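Local coordinates for adherence and virulence protein A (PDB 6PON), which binds fibronectin and acts as an adherence and virulence factor of Streptococcus pneumoniae, at residues B[49-53]-B[126-130]; B[74-79]-B[140-144]; B[97-103]-B[117-123]. All blocks are in the same frame, centred on the assembly; numbering follows the deposited sequence.

Interaction 1: B[49-53]-B[126-130]; sequences LLSAH and HSNIL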
loop_
_atom_site.group_PDB
_atom_site.type_symbol
_atom_site.label_atom_id
_atom_site.label_comp_id
_atom_site.label_asym_id
_atom_site.label_seq_id
_atom_site.Cartn_x
_atom_site.Cartn_y
_atom_site.Cartn_z
ATOM N N LEU B 49 34.639 -9.763 15.760
ATOM C CA LEU B 49 35.211 -10.355 14.562
ATOM C C LEU B 49 34.969 -9.433 13.374
ATOM O O LEU B 49 33.840 -8.995 13.136
ATOM C CB LEU B 49 34.621 -11.741 14.288
ATOM C CG LEU B 49 34.850 -12.347 12.890
ATOM C CD1 LEU B 49 36.331 -12.550 12.617
ATOM C CD2 LEU B 49 34.079 -13.675 12.692
ATOM N N LEU B 50 36.028 -9.147 12.631
ATOM C CA LEU B 50 35.919 -8.508 11.329
ATOM C C LEU B 50 36.546 -9.431 10.298
ATOM O O LEU B 50 37.684 -9.881 10.461
ATOM C CB LEU B 50 36.610 -7.147 11.308
ATOM C CG LEU B 50 36.185 -6.090 12.318
ATOM C CD1 LEU B 50 36.826 -6.352 13.677
ATOM C CD2 LEU B 50 36.579 -4.724 11.775
ATOM N N SER B 51 35.810 -9.724 9.245
ATOM C CA SER B 51 36.269 -10.704 8.283
ATOM C C SER B 51 36.239 -10.082 6.899
ATOM O O SER B 51 35.201 -9.573 6.462
ATOM C CB SER B 51 35.410 -11.974 8.354
ATOM O OG SER B 51 35.753 -12.860 7.317
ATOM N N ALA B 52 37.384 -10.107 6.224
ATOM C CA ALA B 52 37.486 -9.694 4.837
ATOM C C ALA B 52 37.428 -10.884 3.893
ATOM O O ALA B 52 37.739 -10.744 2.706
ATOM C CB ALA B 52 38.773 -8.891 4.626
ATOM N N HIS B 53 37.039 -12.047 4.398
ATOM C CA HIS B 53 36.906 -13.231 3.567
ATOM C C HIS B 53 35.985 -12.949 2.376
ATOM O O HIS B 53 34.888 -12.398 2.563
ATOM C CB HIS B 53 36.354 -14.389 4.395
ATOM C CG HIS B 53 36.323 -15.697 3.664
ATOM N ND1 HIS B 53 35.276 -16.074 2.845
ATOM C CD2 HIS B 53 37.209 -16.720 3.636
ATOM C CE1 HIS B 53 35.515 -17.275 2.352
ATOM N NE2 HIS B 53 36.680 -17.690 2.819
ATOM N N HIS B 126 36.444 -7.728 -3.191
ATOM C CA HIS B 126 37.237 -6.571 -2.811
ATOM C C HIS B 126 37.135 -6.234 -1.334
ATOM O O HIS B 126 37.604 -5.170 -0.925
ATOM C CB HIS B 126 36.813 -5.366 -3.645
ATOM C CG HIS B 126 37.038 -5.548 -5.115
ATOM N ND1 HIS B 126 38.225 -6.019 -5.635
ATOM C CD2 HIS B 126 36.226 -5.322 -6.173
ATOM C CE1 HIS B 126 38.134 -6.074 -6.951
ATOM N NE2 HIS B 126 36.929 -5.660 -7.303
ATOM N N SER B 127 36.525 -7.101 -0.526
ATOM C CA SER B 127 36.454 -6.856 0.907
ATOM C C SER B 127 37.849 -6.623 1.456
ATOM O O SER B 127 38.832 -7.175 0.950
ATOM C CB SER B 127 35.806 -8.029 1.634
ATOM O OG SER B 127 34.515 -8.282 1.118
ATOM N N ASN B 128 37.929 -5.764 2.474
ATOM C CA ASN B 128 39.208 -5.382 3.048
ATOM C C ASN B 128 39.000 -4.750 4.421
ATOM O O ASN B 128 37.896 -4.331 4.779
ATOM C CB ASN B 128 39.965 -4.427 2.121
ATOM C CG ASN B 128 41.457 -4.703 2.098
ATOM O OD1 ASN B 128 42.057 -5.086 3.110
ATOM N ND2 ASN B 128 42.061 -4.532 0.933
ATOM N N ILE B 129 40.088 -4.710 5.193
ATOM C CA ILE B 129 40.104 -4.157 6.542
ATOM C C ILE B 129 41.298 -3.224 6.620
ATOM O O ILE B 129 42.420 -3.615 6.277
ATOM C CB ILE B 129 40.193 -5.253 7.625
ATOM C CG1 ILE B 129 38.982 -6.192 7.556
ATOM C CG2 ILE B 129 40.292 -4.641 9.019
ATOM C CD1 ILE B 129 39.108 -7.424 8.477
ATOM N N LEU B 130 41.052 -1.984 7.040
ATOM C CA LEU B 130 42.030 -0.918 6.934
ATOM C C LEU B 130 42.037 -0.125 8.227
ATOM O O LEU B 130 40.987 0.085 8.844
ATOM C CB LEU B 130 41.723 0.020 5.744
ATOM C CG LEU B 130 41.343 -0.620 4.390
ATOM C CD1 LEU B 130 39.810 -0.823 4.235
ATOM C CD2 LEU B 130 41.921 0.146 3.198
#

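Interaction 2: B[74-79]-B[140-144]; sequences TFIMVL and LEVIK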
loop_
_atom_site.group_PDB
_atom_site.type_symbol
_atom_site.label_atom_id
_atom_site.label_comp_id
_atom_site.label_asym_id
_atom_site.label_seq_id
_atom_site.Cartn_x
_atom_site.Cartn_y
_atom_site.Cartn_z
ATOM N N THR B 74 53.245 -8.413 10.214
ATOM C CA THR B 74 53.462 -6.973 10.109
ATOM C C THR B 74 52.146 -6.211 10.276
ATOM O O THR B 74 52.087 -5.202 10.988
ATOM C CB THR B 74 54.120 -6.643 8.759
ATOM O OG1 THR B 74 55.423 -7.233 8.692
ATOM C CG2 THR B 74 54.257 -5.133 8.558
ATOM N N PHE B 75 51.076 -6.697 9.635
ATOM C CA PHE B 75 49.779 -6.037 9.734
ATOM C C PHE B 75 49.365 -5.855 11.183
ATOM O O PHE B 75 48.897 -4.782 11.572
ATOM C CB PHE B 75 48.730 -6.850 8.975
ATOM C CG PHE B 75 47.290 -6.401 9.202
ATOM C CD1 PHE B 75 46.775 -5.283 8.540
ATOM C CD2 PHE B 75 46.444 -7.134 10.022
ATOM C CE1 PHE B 75 45.462 -4.892 8.708
ATOM C CE2 PHE B 75 45.132 -6.749 10.200
ATOM C CZ PHE B 75 44.633 -5.615 9.534
ATOM N N ILE B 76 49.561 -6.887 12.004
ATOM C CA ILE B 76 49.019 -6.875 13.355
ATOM C C ILE B 76 49.818 -5.948 14.255
ATOM O O ILE B 76 49.246 -5.220 15.082
ATOM C CB ILE B 76 48.968 -8.304 13.913
ATOM C CG1 ILE B 76 47.878 -9.098 13.191
ATOM C CG2 ILE B 76 48.675 -8.271 15.412
ATOM C CD1 ILE B 76 46.487 -8.665 13.590
ATOM N N MET B 77 51.148 -5.957 14.117
ATOM C CA MET B 77 51.983 -5.096 14.952
ATOM C C MET B 77 51.682 -3.627 14.701
ATOM O O MET B 77 51.708 -2.821 15.636
ATOM C CB MET B 77 53.471 -5.369 14.699
ATOM C CG MET B 77 53.834 -6.842 14.631
ATOM S SD MET B 77 55.593 -7.157 14.379
ATOM C CE MET B 77 55.946 -7.465 16.081
ATOM N N VAL B 78 51.419 -3.256 13.444
ATOM C CA VAL B 78 50.995 -1.885 13.154
ATOM C C VAL B 78 49.640 -1.596 13.797
ATOM O O VAL B 78 49.430 -0.524 14.370
ATOM C CB VAL B 78 50.971 -1.621 11.632
ATOM C CG1 VAL B 78 50.487 -0.195 11.331
ATOM C CG2 VAL B 78 52.344 -1.831 11.035
ATOM N N LEU B 79 48.707 -2.546 13.743
ATOM C CA LEU B 79 47.422 -2.299 14.395
ATOM C C LEU B 79 47.581 -2.223 15.906
ATOM O O LEU B 79 46.929 -1.403 16.566
ATOM C CB LEU B 79 46.392 -3.374 14.009
ATOM C CG LEU B 79 45.454 -2.931 12.869
ATOM C CD1 LEU B 79 46.229 -2.648 11.587
ATOM C CD2 LEU B 79 44.314 -3.923 12.607
ATOM N N LEU B 140 47.367 3.487 7.680
ATOM C CA LEU B 140 48.460 2.995 8.506
ATOM C C LEU B 140 48.805 1.551 8.153
ATOM O O LEU B 140 49.983 1.167 8.169
ATOM C CB LEU B 140 48.098 3.140 9.981
ATOM C CG LEU B 140 47.905 4.601 10.421
ATOM C CD1 LEU B 140 47.114 4.694 11.746
ATOM C CD2 LEU B 140 49.290 5.357 10.497
ATOM N N GLU B 141 47.805 0.747 7.809
ATOM C CA GLU B 141 47.996 -0.661 7.464
ATOM C C GLU B 141 46.657 -1.214 6.971
ATOM O O GLU B 141 45.600 -0.619 7.197
ATOM C CB GLU B 141 48.555 -1.444 8.669
ATOM C CG GLU B 141 49.058 -2.862 8.449
ATOM C CD GLU B 141 49.820 -3.128 7.148
ATOM O OE1 GLU B 141 51.037 -3.407 7.200
ATOM O OE2 GLU B 141 49.191 -3.140 6.066
ATOM N N VAL B 142 46.713 -2.332 6.258
ATOM C CA VAL B 142 45.537 -2.800 5.541
ATOM C C VAL B 142 45.701 -4.287 5.272
ATOM O O VAL B 142 46.755 -4.735 4.805
ATOM C CB VAL B 142 45.316 -2.008 4.238
ATOM C CG1 VAL B 142 46.612 -1.902 3.444
ATOM C CG2 VAL B 142 44.250 -2.672 3.390
ATOM N N ILE B 143 44.653 -5.062 5.561
ATOM C CA ILE B 143 44.837 -6.497 5.670
ATOM C C ILE B 143 45.066 -7.153 4.319
ATOM O O ILE B 143 45.680 -8.222 4.261
ATOM C CB ILE B 143 43.651 -7.118 6.421
ATOM C CG1 ILE B 143 44.117 -8.354 7.194
ATOM C CG2 ILE B 143 42.498 -7.431 5.458
ATOM C CD1 ILE B 143 43.058 -8.904 8.110
ATOM N N LYS B 144 44.620 -6.541 3.224
ATOM C CA LYS B 144 44.906 -7.051 1.885
ATOM C C LYS B 144 45.547 -5.935 1.070
ATOM O O LYS B 144 44.845 -5.056 0.561
ATOM C CB LYS B 144 43.650 -7.565 1.201
ATOM C CG LYS B 144 43.512 -9.073 1.265
ATOM C CD LYS B 144 42.408 -9.573 0.335
ATOM C CE LYS B 144 41.041 -9.341 0.926
ATOM N NZ LYS B 144 39.964 -9.423 -0.108
#

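Interaction 3: B[97-103]-B[117-123]; sequences DRIVEIT and TLIIEIM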
loop_
_atom_site.group_PDB
_atom_site.type_symbol
_atom_site.label_atom_id
_atom_site.label_comp_id
_atom_site.label_asym_id
_atom_site.label_seq_id
_atom_site.Cartn_x
_atom_site.Cartn_y
_atom_site.Cartn_z
ATOM N N ASP B 97 25.455 1.491 3.145
ATOM C CA ASP B 97 26.385 0.649 2.415
ATOM C C ASP B 97 27.017 -0.362 3.373
ATOM O O ASP B 97 26.821 -0.306 4.587
ATOM C CB ASP B 97 27.447 1.512 1.739
ATOM C CG ASP B 97 28.080 0.839 0.529
ATOM O OD1 ASP B 97 27.912 -0.390 0.324
ATOM O OD2 ASP B 97 28.773 1.560 -0.220
ATOM N N ARG B 98 27.771 -1.306 2.812
ATOM C CA ARG B 98 28.417 -2.362 3.596
ATOM C C ARG B 98 29.819 -1.931 4.038
ATOM O O ARG B 98 30.833 -2.535 3.690
ATOM C CB ARG B 98 28.457 -3.662 2.798
ATOM C CG ARG B 98 27.069 -4.343 2.578
ATOM C CD ARG B 98 27.101 -5.307 1.389
ATOM N NE ARG B 98 27.651 -4.567 0.262
ATOM C CZ ARG B 98 28.256 -5.108 -0.790
ATOM N NH1 ARG B 98 28.412 -6.425 -0.874
ATOM N NH2 ARG B 98 28.746 -4.317 -1.736
ATOM N N ILE B 99 29.854 -0.861 4.834
ATOM C CA ILE B 99 31.092 -0.281 5.348
ATOM C C ILE B 99 30.868 0.159 6.784
ATOM O O ILE B 99 29.910 0.889 7.067
ATOM C CB ILE B 99 31.559 0.934 4.526
ATOM C CG1 ILE B 99 31.522 0.620 3.041
ATOM C CG2 ILE B 99 32.964 1.372 4.979
ATOM C CD1 ILE B 99 32.031 1.718 2.199
ATOM N N VAL B 100 31.778 -0.230 7.678
ATOM C CA VAL B 100 31.728 0.197 9.073
ATOM C C VAL B 100 33.021 0.897 9.443
ATOM O O VAL B 100 34.118 0.436 9.103
ATOM C CB VAL B 100 31.473 -0.973 10.040
ATOM C CG1 VAL B 100 31.502 -0.467 11.460
ATOM C CG2 VAL B 100 30.137 -1.621 9.722
ATOM N N GLU B 101 32.880 2.005 10.169
ATOM C CA GLU B 101 33.999 2.797 10.643
ATOM C C GLU B 101 33.957 2.856 12.162
ATOM O O GLU B 101 32.919 3.176 12.757
ATOM C CB GLU B 101 33.981 4.199 10.042
ATOM C CG GLU B 101 34.205 4.177 8.531
ATOM C CD GLU B 101 34.276 5.554 7.921
ATOM O OE1 GLU B 101 33.872 6.526 8.584
ATOM O OE2 GLU B 101 34.750 5.662 6.776
ATOM N N ILE B 102 35.094 2.536 12.769
ATOM C CA ILE B 102 35.271 2.485 14.204
ATOM C C ILE B 102 36.347 3.505 14.530
ATOM O O ILE B 102 37.519 3.317 14.165
ATOM C CB ILE B 102 35.686 1.086 14.684
ATOM C CG1 ILE B 102 34.608 0.067 14.322
ATOM C CG2 ILE B 102 36.008 1.130 16.190
ATOM C CD1 ILE B 102 35.018 -1.369 14.514
ATOM N N THR B 103 35.962 4.578 15.207
ATOM C CA THR B 103 36.925 5.597 15.589
ATOM C C THR B 103 37.442 5.298 16.989
ATOM O O THR B 103 36.673 4.947 17.896
ATOM C CB THR B 103 36.315 6.997 15.520
ATOM O OG1 THR B 103 35.663 7.155 14.263
ATOM C CG2 THR B 103 37.392 8.028 15.588
ATOM N N THR B 117 40.988 5.420 12.619
ATOM C CA THR B 117 39.710 4.832 12.228
ATOM C C THR B 117 39.953 3.430 11.689
ATOM O O THR B 117 40.760 3.246 10.769
ATOM C CB THR B 117 39.007 5.664 11.157
ATOM O OG1 THR B 117 39.020 7.049 11.524
ATOM C CG2 THR B 117 37.561 5.181 10.985
ATOM N N LEU B 118 39.274 2.445 12.262
ATOM C CA LEU B 118 39.351 1.072 11.787
ATOM C C LEU B 118 38.144 0.843 10.889
ATOM O O LEU B 118 37.008 0.996 11.337
ATOM C CB LEU B 118 39.381 0.090 12.960
ATOM C CG LEU B 118 39.425 -1.410 12.651
ATOM C CD1 LEU B 118 40.713 -1.800 11.947
ATOM C CD2 LEU B 118 39.227 -2.208 13.924
ATOM N N ILE B 119 38.392 0.517 9.620
ATOM C CA ILE B 119 37.365 0.460 8.584
ATOM C C ILE B 119 37.292 -0.956 8.028
ATOM O O ILE B 119 38.317 -1.513 7.608
ATOM C CB ILE B 119 37.659 1.432 7.428
ATOM C CG1 ILE B 119 37.854 2.867 7.919
ATOM C CG2 ILE B 119 36.563 1.317 6.356
ATOM C CD1 ILE B 119 38.251 3.853 6.796
ATOM N N ILE B 120 36.080 -1.519 7.974
ATOM C CA ILE B 120 35.852 -2.773 7.266
ATOM C C ILE B 120 34.915 -2.496 6.098
ATOM O O ILE B 120 33.868 -1.867 6.269
ATOM C CB ILE B 120 35.301 -3.893 8.178
ATOM C CG1 ILE B 120 35.082 -5.170 7.363
ATOM C CG2 ILE B 120 33.985 -3.489 8.900
ATOM C CD1 ILE B 120 34.615 -6.365 8.187
ATOM N N GLU B 121 35.319 -2.941 4.911
ATOM C CA GLU B 121 34.518 -2.877 3.699
ATOM C C GLU B 121 34.174 -4.304 3.315
ATOM O O GLU B 121 35.076 -5.118 3.082
ATOM C CB GLU B 121 35.280 -2.202 2.562
ATOM C CG GLU B 121 35.879 -0.854 2.909
ATOM C CD GLU B 121 36.849 -0.402 1.840
ATOM O OE1 GLU B 121 37.077 -1.212 0.901
ATOM O OE2 GLU B 121 37.368 0.740 1.929
ATOM N N ILE B 122 32.883 -4.601 3.263
ATOM C CA ILE B 122 32.398 -5.931 2.927
ATOM C C ILE B 122 31.867 -5.830 1.505
ATOM O O ILE B 122 30.711 -5.475 1.271
ATOM C CB ILE B 122 31.355 -6.414 3.919
ATOM C CG1 ILE B 122 31.991 -6.437 5.306
ATOM C CG2 ILE B 122 30.861 -7.792 3.533
ATOM C CD1 ILE B 122 31.003 -6.465 6.427
ATOM N N MET B 123 32.741 -6.135 0.546
ATOM C CA MET B 123 32.540 -5.919 -0.883
ATOM C C MET B 123 32.959 -7.146 -1.666
ATOM O O MET B 123 33.700 -7.057 -2.647
ATOM C CB MET B 123 33.342 -4.716 -1.380
ATOM C CG MET B 123 33.123 -3.428 -0.589
ATOM S SD MET B 123 31.613 -2.616 -1.114
ATOM C CE MET B 123 31.412 -1.372 0.153
#

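Interaction 1: B[49-53]-B[126-130]
This is a buried, apolar contact between two beta-sheets: the end of strand 44-51, in the four-stranded antiparallel sheet, meets the start of strand 128-133, in the five-stranded one. No hydrogen bond joins the two segments, as expected where sheets meet through side chains rather than share an edge. Ile129 and Ala52 contribute the largest shares. The CB of Ile129 points toward 49-53, and the m, t rotamer extends CD1 to 3.5 Å from Leu50 O and 3.8 Å from Leu50 CB, while Ile129 CG1 lies 4.0 Å from Ala52 CB. Ala52, with only a methyl group, lets the backbones draw close: its CA is 5.0 Å from that of Ser127, and Ala52 O sits 3.5 Å from Ser127 CB. The hydroxyls of Ser51 and Ser127 find partners outside the contact: Ser51 OG bonds Glu34, and Ser127 OG pairs with Met123 N and Gly124 O. Ser51 OG also accepts from His53 N at 3.3 Å, an ST turn that bends the chain as the strand ends. Leu35 and Ile120 extend the apolar patch around Ile129. Side chains of the two antiparallel sheets thus meet in a buried core, consistent with sandwich-like packing.

Interaction 2: B[74-79]-B[140-144]
A glutamate occupies the middle of this helix-to-strand contact, where an apolar residue might be expected. Glu141 is buried with its CB pointing toward helix 74-83, and its CB and CG make the closest contacts: Glu141 CG lies 3.3 Å from Phe75 CD1, and Glu141 CB lies 3.5 Å from Val78 CG1 and 3.9 Å from Leu79 CD1. The carboxylate turns back to its own strand, where OE2 accepts from Val142 N at 2.6 Å, and it also bonds His145. Phe75 reaches past the strand to Ile143. Its ring takes Ile143 over one face, a CH-pi contact with Ile143 CG1 3.7 Å from the centroid and 17° off the normal. Val78 CG1 meets Leu140 O at 3.5 Å. Leu140 and Glu141 both oppose Leu131 in a classic beta bulge. The helix thus lies against the edge strand 139-142 of the five-stranded sheet, while Ile76 and Leu79 touch Leu35 of strand 34-41 in the other sheet.

Interaction 3: B[97-103]-B[117-123]
An antiparallel beta hairpin, formed by strands 99-107 and 113-121 in the five-stranded sheet, shows how one pairing can serve two differently shaped faces. The axes of 99-103 and 117-121 approach to 4.5 Å, with N-to-C directions 164° apart. Val100 with Ile120 and Ile102 with Leu118 are the hydrogen-bonded pairs: Val100 N to Ile120 O and Ile120 N to Val100 O, both 3.0 Å; Ile102 N to Leu118 O, 2.8 Å, and Leu118 N to Ile102 O, 2.7 Å. Their side chains form an apolar face: Val100 CB rests 3.7 Å from Ile120 CG2, and the CB atoms of Ile102 and Leu118 are 4.2 Å apart. Ile102 and Ile120 there touch Leu48 and Leu50 of the other sheet. On the opposite face, Ile99 and Glu101 touch their direct partners Glu121 and Ile119 and also reach diagonally: Ile99 CG2 leans 3.9 Å from Ile119 CG2, and Glu101 CB settles 3.8 Å from Thr117 CG2; Glu121 on this face forms a salt bridge with Arg154. Beyond the paired strands, Arg98 is the centre of an inverse gamma turn, and Arg98 O separately accepts from Ile122 N at 2.9 Å. Met123 folds back into the hollow beside this turn: its CE lies against both Ile99 CG1, at 3.5 Å, and Asp97 OD1, at 3.6 Å, while Met123 SD lies 3.4 Å from Arg98 NH2.

In the fold
The three contacts build one beta-rich unit of the NFACT-type N-terminal region, and all reach its five-stranded sheet. Interaction 3 pairs two strands within it, interaction 1 joins it to the four-stranded sheet, and interaction 2 sets helix 74-83 against its edge strand. The centres of interactions 1 and 3 are about 9 Å apart, those of 1 and 2 about 12 Å, and those of 2 and 3 about 15 Å. Consecutive strands 113-121, 128-133 and 139-142 carry their second segments, side by side. Along the chain, interactions 1 and 2 cross, and interaction 3 nests inside both, so segments distant in sequence come together in one beta-rich unit.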